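Local coordinates for protein putative ribose 5-phosphate isomerase (PDB 6FXW) that probably catalyses the reversible isomerisation of ribose 5-phosphate and ribulose 5-phosphate in the pentose phosphate pathway, as a type B enzyme of the LacAB/RpiB family, at residues L101-N106 with T132-A137; G87-L92 with N107-C112; P5-L10 with A32-M37. All coordinates share one frame; numbering follows the deposited sequence.

Contact 1: L101-N106 with T132-A137; sequences LSRQHN and TTEPLA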
loop_
_atom_site.group_PDB
_atom_site.type_symbol
_atom_site.label_atom_id
_atom_site.label_comp_id
_atom_site.label_asym_id
_atom_site.label_seq_id
_atom_site.Cartn_x
_atom_site.Cartn_y
_atom_site.Cartn_z
ATOM N N LEU A 101 7.904 12.510 0.611
ATOM C CA LEU A 101 7.127 13.755 0.832
ATOM C C LEU A 101 6.994 14.176 2.293
ATOM O O LEU A 101 6.954 15.369 2.587
ATOM C CB LEU A 101 5.788 13.643 0.163
ATOM C CG LEU A 101 5.846 13.507 -1.330
ATOM C CD1 LEU A 101 4.500 13.347 -1.967
ATOM C CD2 LEU A 101 6.520 14.723 -1.972
ATOM N N SER A 102 7.120 13.213 3.240
ATOM C CA SER A 102 7.090 13.509 4.661
ATOM C C SER A 102 8.307 14.415 4.988
ATOM O O SER A 102 8.211 15.207 5.905
ATOM C CB SER A 102 7.177 12.303 5.524
ATOM O OG SER A 102 8.421 11.678 5.490
ATOM N N ARG A 103 9.401 14.248 4.235
ATOM C CA ARG A 103 10.590 15.085 4.369
ATOM C C ARG A 103 10.518 16.319 3.466
ATOM O O ARG A 103 10.664 17.452 3.944
ATOM C CB ARG A 103 11.810 14.252 4.037
ATOM C CG ARG A 103 12.070 13.071 4.974
ATOM C CD ARG A 103 12.418 13.467 6.399
ATOM N NE ARG A 103 13.609 14.261 6.347
ATOM C CZ ARG A 103 13.793 15.498 6.817
ATOM N NH1 ARG A 103 12.900 16.134 7.567
ATOM N NH2 ARG A 103 14.928 16.147 6.534
ATOM N N GLN A 104 10.233 16.135 2.172
ATOM C CA GLN A 104 10.206 17.272 1.193
ATOM C C GLN A 104 9.233 18.335 1.555
ATOM O O GLN A 104 9.495 19.549 1.456
ATOM C CB GLN A 104 9.978 16.752 -0.211
ATOM C CG GLN A 104 11.145 16.031 -0.805
ATOM C CD GLN A 104 11.030 15.785 -2.265
ATOM O OE1 GLN A 104 9.982 15.487 -2.777
ATOM N NE2 GLN A 104 12.131 15.959 -2.940
ATOM N N HIS A 105 8.031 17.896 1.971
ATOM C CA HIS A 105 6.950 18.826 2.264
ATOM C C HIS A 105 6.788 19.072 3.716
ATOM O O HIS A 105 6.699 20.222 4.161
ATOM C CB HIS A 105 5.625 18.287 1.680
ATOM C CG HIS A 105 5.603 18.293 0.207
ATOM N ND1 HIS A 105 4.512 17.783 -0.497
ATOM C CD2 HIS A 105 6.522 18.655 -0.710
ATOM C CE1 HIS A 105 4.784 17.865 -1.783
ATOM N NE2 HIS A 105 5.987 18.398 -1.962
ATOM N N ASN A 106 6.702 18.019 4.529
ATOM C CA ASN A 106 6.352 18.189 5.929
ATOM C C ASN A 106 7.564 18.316 6.886
ATOM O O ASN A 106 7.361 18.619 8.052
ATOM C CB ASN A 106 5.473 17.059 6.418
ATOM C CG ASN A 106 4.324 16.747 5.480
ATOM O OD1 ASN A 106 4.419 15.752 4.756
ATOM N ND2 ASN A 106 3.307 17.618 5.391
ATOM N N THR A 132 17.444 10.119 3.782
ATOM C CA THR A 132 18.219 10.805 2.756
ATOM C C THR A 132 17.500 11.872 1.997
ATOM O O THR A 132 17.976 12.290 0.939
ATOM C CB THR A 132 18.781 9.790 1.780
ATOM O OG1 THR A 132 17.742 9.011 1.140
ATOM C CG2 THR A 132 19.645 8.709 2.467
ATOM N N THR A 133 16.321 12.275 2.411
ATOM C CA THR A 133 15.539 13.266 1.710
ATOM C C THR A 133 15.525 14.546 2.554
ATOM O O THR A 133 15.275 14.562 3.727
ATOM C CB THR A 133 14.097 12.775 1.381
ATOM O OG1 THR A 133 14.152 11.564 0.656
ATOM C CG2 THR A 133 13.330 13.812 0.583
ATOM N N GLU A 134 15.814 15.665 1.880
ATOM C CA GLU A 134 15.776 16.987 2.515
ATOM C C GLU A 134 14.527 17.753 2.225
ATOM O O GLU A 134 13.868 17.490 1.181
ATOM C CB GLU A 134 17.001 17.789 2.071
ATOM C CG GLU A 134 18.273 17.305 2.806
ATOM C CD GLU A 134 18.213 17.488 4.330
ATOM O OE1 GLU A 134 17.795 16.546 5.130
ATOM O OE2 GLU A 134 18.587 18.610 4.760
ATOM N N PRO A 135 14.163 18.706 3.097
ATOM C CA PRO A 135 13.000 19.532 2.860
ATOM C C PRO A 135 13.189 20.453 1.658
ATOM O O PRO A 135 14.308 20.924 1.412
ATOM C CB PRO A 135 12.823 20.284 4.151
ATOM C CG PRO A 135 14.145 20.221 4.847
ATOM C CD PRO A 135 14.866 19.063 4.345
ATOM N N LEU A 136 12.162 20.616 0.860
ATOM C CA LEU A 136 12.259 21.318 -0.475
ATOM C C LEU A 136 12.308 22.767 -0.089
ATOM O O LEU A 136 11.766 23.175 0.939
ATOM C CB LEU A 136 11.057 21.098 -1.380
ATOM C CG LEU A 136 11.074 19.812 -2.149
ATOM C CD1 LEU A 136 9.776 19.654 -2.902
ATOM C CD2 LEU A 136 12.266 19.618 -3.079
ATOM N N ALA A 137 13.009 23.512 -0.948
ATOM C CA ALA A 137 13.217 24.936 -0.750
ATOM C C ALA A 137 12.010 25.793 -1.093
ATOM O O ALA A 137 11.898 26.878 -0.509
ATOM C CB ALA A 137 14.442 25.374 -1.557
HETATM O O HOH W 1 14.429 17.078 -1.409
#

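Contact 2: G87-L92 with N107-C112; sequences GIRAAL and NAHILC. With SO4 (sulfate ion), chain C.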
loop_
_atom_site.group_PDB
_atom_site.type_symbol
_atom_site.label_atom_id
_atom_site.label_comp_id
_atom_site.label_asym_id
_atom_site.label_seq_id
_atom_site.Cartn_x
_atom_site.Cartn_y
_atom_site.Cartn_z
ATOM N N GLY A 87 7.067 20.785 19.172
ATOM C CA GLY A 87 8.277 20.892 18.417
ATOM C C GLY A 87 8.546 19.676 17.505
ATOM O O GLY A 87 9.573 19.655 16.865
ATOM N N ILE A 88 7.698 18.643 17.603
ATOM C CA ILE A 88 7.885 17.427 16.809
ATOM C C ILE A 88 6.841 17.300 15.754
ATOM O O ILE A 88 5.644 17.521 16.002
ATOM C CB ILE A 88 7.766 16.201 17.715
ATOM C CG1 ILE A 88 8.883 16.128 18.760
ATOM C CG2 ILE A 88 7.674 14.819 16.976
ATOM C CD1 ILE A 88 10.244 15.908 18.188
ATOM N N ARG A 89 7.270 16.936 14.561
ATOM C CA ARG A 89 6.369 16.534 13.470
ATOM C C ARG A 89 6.724 15.076 13.173
ATOM O O ARG A 89 7.863 14.732 12.779
ATOM C CB ARG A 89 6.605 17.370 12.245
ATOM C CG ARG A 89 6.184 18.861 12.423
ATOM C CD ARG A 89 6.371 19.730 11.161
ATOM N NE ARG A 89 7.729 19.787 10.708
ATOM C CZ ARG A 89 8.662 20.602 11.258
ATOM N NH1 ARG A 89 8.313 21.438 12.275
ATOM N NH2 ARG A 89 9.905 20.556 10.831
ATOM N N ALA A 90 5.720 14.229 13.256
ATOM C CA ALA A 90 5.838 12.744 13.134
ATOM C C ALA A 90 4.982 12.301 11.976
ATOM O O ALA A 90 3.780 12.587 11.908
ATOM C CB ALA A 90 5.495 12.056 14.389
ATOM N N ALA A 91 5.586 11.569 11.042
ATOM C CA ALA A 91 4.910 11.157 9.807
ATOM C C ALA A 91 4.742 9.675 9.687
ATOM O O ALA A 91 5.758 8.913 9.631
ATOM C CB ALA A 91 5.702 11.616 8.602
ATOM N N LEU A 92 3.528 9.211 9.582
ATOM C CA LEU A 92 3.286 7.809 9.254
ATOM C C LEU A 92 3.548 7.574 7.757
ATOM O O LEU A 92 2.913 8.211 6.917
ATOM C CB LEU A 92 1.874 7.408 9.667
ATOM C CG LEU A 92 1.554 5.915 9.591
ATOM C CD1 LEU A 92 0.272 5.555 10.292
ATOM C CD2 LEU A 92 1.282 5.613 8.064
ATOM N N ASN A 107 8.772 18.197 6.341
ATOM C CA ASN A 107 10.009 18.304 7.065
ATOM C C ASN A 107 9.890 17.568 8.392
ATOM O O ASN A 107 10.220 18.068 9.487
ATOM C CB ASN A 107 10.356 19.782 7.286
ATOM C CG ASN A 107 11.791 19.976 7.748
ATOM O OD1 ASN A 107 12.572 19.043 7.804
ATOM N ND2 ASN A 107 12.101 21.223 8.142
ATOM N N ALA A 108 9.457 16.299 8.386
ATOM C CA ALA A 108 9.164 15.560 9.607
ATOM C C ALA A 108 10.429 15.157 10.357
ATOM O O ALA A 108 11.464 14.809 9.731
ATOM C CB ALA A 108 8.409 14.259 9.315
ATOM N N HIS A 109 10.380 15.264 11.650
ATOM C CA HIS A 109 11.448 14.761 12.523
ATOM C C HIS A 109 11.457 13.304 12.731
ATOM O O HIS A 109 12.523 12.715 12.974
ATOM C CB HIS A 109 11.352 15.379 13.938
ATOM C CG HIS A 109 11.289 16.863 13.967
ATOM N ND1 HIS A 109 10.068 17.535 13.886
ATOM C CD2 HIS A 109 12.262 17.836 14.042
ATOM C CE1 HIS A 109 10.305 18.853 13.920
ATOM N NE2 HIS A 109 11.625 19.075 14.005
ATOM N N ILE A 110 10.268 12.688 12.688
ATOM C CA ILE A 110 10.079 11.262 13.090
ATOM C C ILE A 110 9.324 10.542 12.004
ATOM O O ILE A 110 8.315 11.065 11.496
ATOM C CB ILE A 110 9.373 11.131 14.451
ATOM C CG1 ILE A 110 10.233 11.788 15.594
ATOM C CG2 ILE A 110 9.094 9.647 14.765
ATOM C CD1 ILE A 110 9.638 11.684 16.939
ATOM N N LEU A 111 9.840 9.396 11.649
ATOM C CA LEU A 111 9.224 8.450 10.742
ATOM C C LEU A 111 8.455 7.469 11.626
ATOM O O LEU A 111 9.066 6.811 12.499
ATOM C CB LEU A 111 10.281 7.744 9.984
ATOM C CG LEU A 111 9.915 6.450 9.246
ATOM C CD1 LEU A 111 8.849 6.742 8.144
ATOM C CD2 LEU A 111 11.179 5.806 8.715
ATOM N N CYS A 112 7.161 7.223 11.338
ATOM C CA CYS A 112 6.357 6.232 12.034
ATOM C C CYS A 112 5.968 5.129 11.047
ATOM O O CYS A 112 5.514 5.428 9.968
ATOM C CB CYS A 112 5.132 6.868 12.603
ATOM S SG CYS A 112 5.488 8.129 13.846
HETATM S S SO4 C . 11.947 22.572 13.222
HETATM O O1 SO4 C . 12.218 21.985 11.867
HETATM O O2 SO4 C . 12.605 21.672 14.268
HETATM O O3 SO4 C . 12.584 23.940 13.238
HETATM O O4 SO4 C . 10.512 22.826 13.539
#

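Contact 3: P5-L10 with A32-M37; sequences PKRVAL and AASKVM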
loop_
_atom_site.group_PDB
_atom_site.type_symbol
_atom_site.label_atom_id
_atom_site.label_comp_id
_atom_site.label_asym_id
_atom_site.label_seq_id
_atom_site.Cartn_x
_atom_site.Cartn_y
_atom_site.Cartn_z
ATOM N N PRO A 5 25.053 12.678 7.304
ATOM C CA PRO A 5 24.434 11.631 8.119
ATOM C C PRO A 5 23.870 12.134 9.437
ATOM O O PRO A 5 24.277 13.158 9.965
ATOM C CB PRO A 5 25.604 10.728 8.438
ATOM C CG PRO A 5 26.611 10.968 7.327
ATOM C CD PRO A 5 26.509 12.404 7.095
ATOM N N LYS A 6 22.873 11.385 9.916
ATOM C CA LYS A 6 22.039 11.768 11.038
ATOM C C LYS A 6 22.166 10.824 12.211
ATOM O O LYS A 6 22.464 9.631 12.050
ATOM C CB LYS A 6 20.556 11.572 10.594
ATOM C CG LYS A 6 20.016 12.375 9.403
ATOM C CD LYS A 6 20.110 13.860 9.678
ATOM C CE LYS A 6 18.916 14.660 9.158
ATOM N NZ LYS A 6 18.357 14.147 7.867
ATOM N N ARG A 7 21.923 11.362 13.399
ATOM C CA ARG A 7 21.855 10.584 14.646
ATOM C C ARG A 7 20.399 10.163 14.831
ATOM O O ARG A 7 19.557 11.049 14.900
ATOM C CB ARG A 7 22.290 11.347 15.859
ATOM C CG ARG A 7 23.792 11.512 15.850
ATOM C CD ARG A 7 24.226 12.378 17.047
ATOM N NE ARG A 7 23.874 11.896 18.354
ATOM C CZ ARG A 7 24.618 10.989 19.055
ATOM N NH1 ARG A 7 25.745 10.460 18.551
ATOM N NH2 ARG A 7 24.291 10.629 20.276
ATOM N N VAL A 8 20.162 8.859 14.847
ATOM C CA VAL A 8 18.783 8.298 14.758
ATOM C C VAL A 8 18.439 7.644 16.090
ATOM O O VAL A 8 19.148 6.711 16.570
ATOM C CB VAL A 8 18.692 7.303 13.603
ATOM C CG1 VAL A 8 17.262 6.691 13.620
ATOM C CG2 VAL A 8 19.067 7.946 12.263
ATOM N N ALA A 9 17.321 8.015 16.673
ATOM C CA ALA A 9 16.728 7.312 17.778
ATOM C C ALA A 9 15.582 6.414 17.261
ATOM O O ALA A 9 14.656 6.925 16.647
ATOM C CB ALA A 9 16.176 8.301 18.803
ATOM N N LEU A 10 15.680 5.150 17.578
ATOM C CA LEU A 10 14.704 4.141 17.130
ATOM C C LEU A 10 13.941 3.684 18.347
ATOM O O LEU A 10 14.551 3.119 19.287
ATOM C CB LEU A 10 15.397 2.935 16.483
ATOM C CG LEU A 10 14.511 1.732 16.220
ATOM C CD1 LEU A 10 13.537 2.050 15.101
ATOM C CD2 LEU A 10 15.303 0.478 15.807
ATOM N N ALA A 32 23.230 6.559 5.950
ATOM C CA ALA A 32 22.797 7.857 6.272
ATOM C C ALA A 32 22.666 8.128 7.757
ATOM O O ALA A 32 22.183 9.192 8.153
ATOM C CB ALA A 32 21.430 8.083 5.584
ATOM N N ALA A 33 23.184 7.213 8.584
ATOM C CA ALA A 33 23.168 7.379 10.011
ATOM C C ALA A 33 24.554 7.398 10.604
ATOM O O ALA A 33 25.326 6.485 10.332
ATOM C CB ALA A 33 22.405 6.237 10.640
ATOM N N SER A 34 24.845 8.387 11.411
ATOM C CA SER A 34 26.135 8.357 12.150
ATOM C C SER A 34 26.049 7.628 13.437
ATOM O O SER A 34 27.099 7.312 14.013
ATOM C CB SER A 34 26.532 9.792 12.461
ATOM O OG SER A 34 25.566 10.522 13.164
ATOM N N LYS A 35 24.850 7.439 13.970
ATOM C CA LYS A 35 24.629 6.694 15.179
ATOM C C LYS A 35 23.176 6.231 15.175
ATOM O O LYS A 35 22.336 6.976 14.673
ATOM C CB LYS A 35 24.773 7.621 16.369
ATOM C CG LYS A 35 24.453 7.032 17.713
ATOM C CD LYS A 35 25.540 6.251 18.250
ATOM C CE LYS A 35 25.234 5.949 19.739
ATOM N NZ LYS A 35 26.431 5.220 20.260
ATOM N N VAL A 36 22.892 5.039 15.667
ATOM C CA VAL A 36 21.546 4.534 15.861
ATOM C C VAL A 36 21.438 4.128 17.304
ATOM O O VAL A 36 22.234 3.288 17.792
ATOM C CB VAL A 36 21.170 3.374 14.927
ATOM C CG1 VAL A 36 19.674 3.164 14.996
ATOM C CG2 VAL A 36 21.645 3.664 13.524
ATOM N N MET A 37 20.453 4.666 18.025
ATOM C CA MET A 37 20.221 4.381 19.437
ATOM C C MET A 37 18.875 3.696 19.600
ATOM O O MET A 37 17.846 4.262 19.192
ATOM C CB MET A 37 20.182 5.708 20.239
ATOM C CG MET A 37 21.515 6.400 20.335
ATOM S SD MET A 37 21.404 8.199 20.589
ATOM C CE MET A 37 20.846 8.751 19.008
#

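Contact 1: L101-N106 with T132-A137
Q104 O, at the C-terminal end of helix 96-104, is held best, by one strong bond: L136 N donates to Q104 O at 2.9 Å, nearly straight (172°) and on a carbonyl lone pair. T133 O takes two weak, bent bonds from one arginine, R103 NE at 3.1 Å and R103 NH2 at 3.2 Å; the R103 chain, bent at chi2 and chi3, brings both nitrogens to this oxygen, which lies oblique to the guanidinium. The same NH2 forms a salt bridge to E134 OE1 at 3.2 Å, also a weak hydrogen bond; the carboxylate oxygen lies at the guanidinium edge, the planes 54° apart. R103 NH1 has its stronger partner in N107 OD1, outside the segments. T133 CG2 butts against Q104 CG at 3.4 Å, while L136 crosses the Q104 side chain obliquely, its CD2 3.7 Å from Q104 NE2. A water joins Q104 NE2 to E134 O, and Q104 OE1 turns to Q100. L136 CD1 touches the edge of the H105 ring, which stacks on H141. The loop between helices 120-131 and 139-155 lies along the C-terminal end of helix 96-104, in the helical layer flanking the parallel sheet of this Rossmann-like alpha/beta fold.

Contact 2: G87-L92 with N107-C112
An imidazole takes the place of a backbone carbonyl at the start of this strand pair: R89 N donates to H109 ND1 at 2.9 Å, with the donor close to the ring plane. ND1 accepts while NE2 donates to sulfate O2 at 2.8 Å, consistent with a neutral imidazole carrying its hydrogen on NE2. H109 CE1 rests over one face of the R89 guanidinium, 3.5 Å from NH2, the two planes 49° apart. R89, extended at chi2 and bent at chi3, delivers NH1 to sulfate O4 and NH2 to sulfate O1; the ion probably came from the crystallisation liquor. R89 NH2 also reaches N107 O at 2.8 Å, coming from above the carbonyl plane, and NE bonds to N106 O and, weakly, to N107 O. N107, with positive phi (42°), is where the chain leaves the helix ahead of strand 110-114. The strands 90-92 and 110-114, with helix 96-104 connecting them, form a beta-alpha-beta unit at one edge, within the chain, of the Rossmann-like parallel sheet. A91 N to I110 O is 2.8 Å and nearly straight (171°), and A91 O receives C112 N at 2.8 Å from above the carbonyl plane. On one face A90 CB lies against I110 CB and C112 SG; A91 CB, on the opposite face with L111, touches A108 CB. K84 of the second subunit bonds to I88 O.

Contact 3: P5-L10 with A32-M37
Backbone hydrogen bonds join the two parallel strands. K6 N reaches A32 O at 2.9 Å, V8 N donates to K35 O and V8 O accepts from M37 N, and L10 N meets M37 O at 2.8 Å, almost straight (178°). At the one-residue beta bulge, S34 N meets K6 O at 2.8 Å from above the carbonyl plane; S34 OG adds a weak bond to that same oxygen. V36 CA makes a CA-H...O contact to V8 O. Strands 6-12 and 33-38, linked by helix 20-29, make the N-terminal beta-alpha-beta unit of the Rossmann-like sheet, with 33-38 its edge strand within the chain. Apolar contacts are looser: V8 CG2 sits 4.1 Å from A33 CB, on the face that also carries V36 and meets V27 of helix 20-29. On the face of R7, A9 and M37, the aliphatic K35 CB and CG pack on the R7 guanidinium, CG over one face; the like charges R7 NH1 and K35 NZ stay 5.6 Å apart. R7 NE bonds to E64 O. M37, bent at chi3, crosses R7 obliquely: SD lies 3.8 Å from R7 NH2, and CE curls back to 3.6 Å from V8 O.

Overall arrangement
From the N terminus, contact 3 closes first, as 32-37 returns beside 5-10 after helix 20-29, completing one beta-alpha-beta unit before the other contacts open. Contact 2 then opens at 87-92 and contact 1 at 101-106; contact 2 closes at 107-112 and contact 1 only at 132-137, so these two cross. Segment 101-106 ends the helix that connects the strands of contact 2, and S102 O probably bonds to A108 N where they meet. Contacts 2 and 3 do not touch but lie at opposite edges, within the chain, of one parallel sheet. Contact 1 reaches contact 3 through T132 CG2 on A32 CB, tying the linker before helix 139-155 to the turn leading into strand 33-38.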